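Local coordinates for protein serine racemase (Enterococcus faecalis, PDB 4ECL) that belongs to the alanine racemase family and, in its cytoplasmic part, pairs a TIM-barrel domain with a C-terminal beta domain, at residues Ala7-Leu13 with Leu368-Arg373. Numbering follows the deposited sequence.
Sequences AYLEINL and LNIIRR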
loop_
_atom_site.group_PDB
_atom_site.type_symbol
_atom_site.label_atom_id
_atom_site.label_comp_id
_atom_site.label_asym_id
_atom_site.label_seq_id
_atom_site.Cartn_x
_atom_site.Cartn_y
_atom_site.Cartn_z
ATOM N N ALA A 7 -1.927 14.013 6.967
ATOM C CA ALA A 7 -2.941 13.231 6.275
ATOM C C ALA A 7 -3.346 12.112 7.197
ATOM O O ALA A 7 -2.505 11.536 7.886
ATOM C CB ALA A 7 -2.401 12.674 4.963
ATOM N N TYR A 8 -4.634 11.795 7.213
ATOM C CA TYR A 8 -5.130 10.843 8.188
ATOM C C TYR A 8 -6.435 10.219 7.756
ATOM O O TYR A 8 -7.125 10.744 6.873
ATOM C CB TYR A 8 -5.288 11.517 9.557
ATOM C CG TYR A 8 -6.141 12.756 9.520
ATOM C CD1 TYR A 8 -5.592 13.983 9.183
ATOM C CD2 TYR A 8 -7.500 12.703 9.815
ATOM C CE1 TYR A 8 -6.363 15.137 9.143
ATOM C CE2 TYR A 8 -8.289 13.855 9.777
ATOM C CZ TYR A 8 -7.706 15.063 9.441
ATOM O OH TYR A 8 -8.456 16.212 9.394
ATOM N N LEU A 9 -6.737 9.075 8.363
ATOM C CA LEU A 9 -8.016 8.418 8.202
ATOM C C LEU A 9 -8.855 8.721 9.425
ATOM O O LEU A 9 -8.347 8.757 10.548
ATOM C CB LEU A 9 -7.848 6.906 8.073
ATOM C CG LEU A 9 -7.137 6.397 6.819
ATOM C CD1 LEU A 9 -6.761 4.941 6.984
ATOM C CD2 LEU A 9 -8.017 6.589 5.597
ATOM N N GLU A 10 -10.145 8.933 9.194
ATOM C CA GLU A 10 -11.084 9.203 10.262
ATOM C C GLU A 10 -12.074 8.055 10.252
ATOM O O GLU A 10 -12.670 7.749 9.219
ATOM C CB GLU A 10 -11.791 10.548 10.022
ATOM C CG GLU A 10 -11.319 11.671 10.916
ATOM C CD GLU A 10 -12.181 12.929 10.798
ATOM O OE1 GLU A 10 -11.616 14.041 10.855
ATOM O OE2 GLU A 10 -13.416 12.800 10.654
ATOM N N ILE A 11 -12.196 7.380 11.391
ATOM C CA ILE A 11 -13.028 6.182 11.511
ATOM C C ILE A 11 -14.299 6.505 12.294
ATOM O O ILE A 11 -14.239 6.799 13.495
ATOM C CB ILE A 11 -12.265 5.057 12.236
ATOM C CG1 ILE A 11 -10.977 4.725 11.491
ATOM C CG2 ILE A 11 -13.121 3.809 12.342
ATOM C CD1 ILE A 11 -11.204 4.302 10.056
ATOM N N ASN A 12 -15.444 6.472 11.613
ATOM C CA ASN A 12 -16.706 6.816 12.263
ATOM C C ASN A 12 -17.249 5.604 13.027
ATOM O O ASN A 12 -17.940 4.745 12.456
ATOM C CB ASN A 12 -17.734 7.332 11.250
ATOM C CG ASN A 12 -18.996 7.900 11.928
ATOM O OD1 ASN A 12 -19.372 7.473 13.017
ATOM N ND2 ASN A 12 -19.635 8.877 11.285
ATOM N N LEU A 13 -16.928 5.540 14.316
ATOM C CA LEU A 13 -17.307 4.393 15.139
ATOM C C LEU A 13 -18.825 4.265 15.309
ATOM O O LEU A 13 -19.356 3.165 15.427
ATOM C CB LEU A 13 -16.606 4.454 16.498
ATOM C CG LEU A 13 -15.112 4.154 16.438
ATOM C CD1 LEU A 13 -14.558 4.021 17.843
ATOM C CD2 LEU A 13 -14.806 2.901 15.610
ATOM N N LEU A 368 -0.362 6.751 7.067
ATOM C CA LEU A 368 -1.530 7.566 7.429
ATOM C C LEU A 368 -1.866 7.409 8.899
ATOM O O LEU A 368 -1.933 6.292 9.397
ATOM C CB LEU A 368 -2.745 7.139 6.599
ATOM C CG LEU A 368 -2.719 7.448 5.102
ATOM C CD1 LEU A 368 -3.899 6.799 4.388
ATOM C CD2 LEU A 368 -2.725 8.957 4.906
ATOM N N ASN A 369 -2.117 8.518 9.596
ATOM C CA ASN A 369 -2.555 8.416 10.981
ATOM C C ASN A 369 -4.025 8.027 11.031
ATOM O O ASN A 369 -4.783 8.333 10.118
ATOM C CB ASN A 369 -2.295 9.709 11.748
ATOM C CG ASN A 369 -0.812 9.954 11.982
ATOM O OD1 ASN A 369 -0.217 10.875 11.410
ATOM N ND2 ASN A 369 -0.204 9.119 12.820
ATOM N N ILE A 370 -4.424 7.331 12.087
ATOM C CA ILE A 370 -5.817 6.899 12.208
ATOM C C ILE A 370 -6.494 7.503 13.428
ATOM O O ILE A 370 -6.014 7.358 14.551
ATOM C CB ILE A 370 -5.944 5.365 12.233
ATOM C CG1 ILE A 370 -5.327 4.777 10.963
ATOM C CG2 ILE A 370 -7.394 4.964 12.370
ATOM C CD1 ILE A 370 -5.624 3.318 10.753
ATOM N N ILE A 371 -7.603 8.197 13.191
ATOM C CA ILE A 371 -8.338 8.865 14.255
ATOM C C ILE A 371 -9.797 8.394 14.349
ATOM O O ILE A 371 -10.505 8.329 13.341
ATOM C CB ILE A 371 -8.294 10.401 14.078
ATOM C CG1 ILE A 371 -6.953 10.954 14.557
ATOM C CG2 ILE A 371 -9.396 11.073 14.852
ATOM C CD1 ILE A 371 -5.903 11.016 13.484
ATOM N N ARG A 372 -10.237 8.070 15.563
ATOM C CA ARG A 372 -11.630 7.677 15.808
ATOM C C ARG A 372 -12.544 8.892 15.806
ATOM O O ARG A 372 -12.165 9.948 16.291
ATOM C CB ARG A 372 -11.774 6.965 17.159
ATOM C CG ARG A 372 -10.842 5.788 17.350
ATOM C CD ARG A 372 -11.068 5.097 18.688
ATOM N NE ARG A 372 -10.090 4.032 18.897
ATOM C CZ ARG A 372 -9.045 4.126 19.714
ATOM N NH1 ARG A 372 -8.848 5.232 20.426
ATOM N NH2 ARG A 372 -8.203 3.107 19.832
ATOM N N ARG A 373 -13.747 8.730 15.264
ATOM C CA ARG A 373 -14.788 9.753 15.355
ATOM C C ARG A 373 -16.171 9.118 15.535
ATOM O O ARG A 373 -16.361 8.206 16.346
ATOM C CB ARG A 373 -14.782 10.646 14.112
ATOM C CG ARG A 373 -13.541 11.518 13.974
ATOM C CD ARG A 373 -13.475 12.565 15.081
ATOM N NE ARG A 373 -12.246 13.353 15.023
ATOM C CZ ARG A 373 -12.055 14.372 14.193
ATOM N NH1 ARG A 373 -13.012 14.723 13.342
ATOM N NH2 ARG A 373 -10.907 15.038 14.208
#
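Leu9 and Ile11 meet Ile370 on one face of a parallel strand pair, 7-11 beside 369-372, and Leu368, just ahead of the second strand, reaches in to Leu9. The packing is tightest at this buried end: Leu9 sets its CG 4.1 Å from CD1 of Leu368, the two side chains crossing at about a right angle. With CG1 beside its backbone N (chi1 -58°), Ile11 brings that carbon 3.7 Å from CG2 of Ile370. Leu245 and Leu247 of strand 245-257 also pack on Leu9.

The backbone ladder is regular: Leu9 N donates to Asn369 O at 2.7 Å, Leu9 O accepts from Ile371 N at 2.8 Å, and Ile11 repeats the pattern with Ile371 O and Arg373 N. At the ends the bonds are weak: Asn369 N to Ala7 O, and Leu13 N to Arg373 O.

On the solvent side, CD1 of Leu13 rests 3.7 Å from CD of exposed Arg372. Arg373, past the strand, bends at chi2 (-67°) to bring NH1 2.9 Å from Glu10 OE1. That oxygen lies well out of the guanidinium plane, so the salt bridge is mainly electrostatic; poor order leaves its exact position less certain.

Strand 7-11, hydrogen-bonded also to antiparallel strand 245-257, thus joins both chain ends in one mixed sheet, as in the C-terminal beta domain of alanine racemase-fold enzymes.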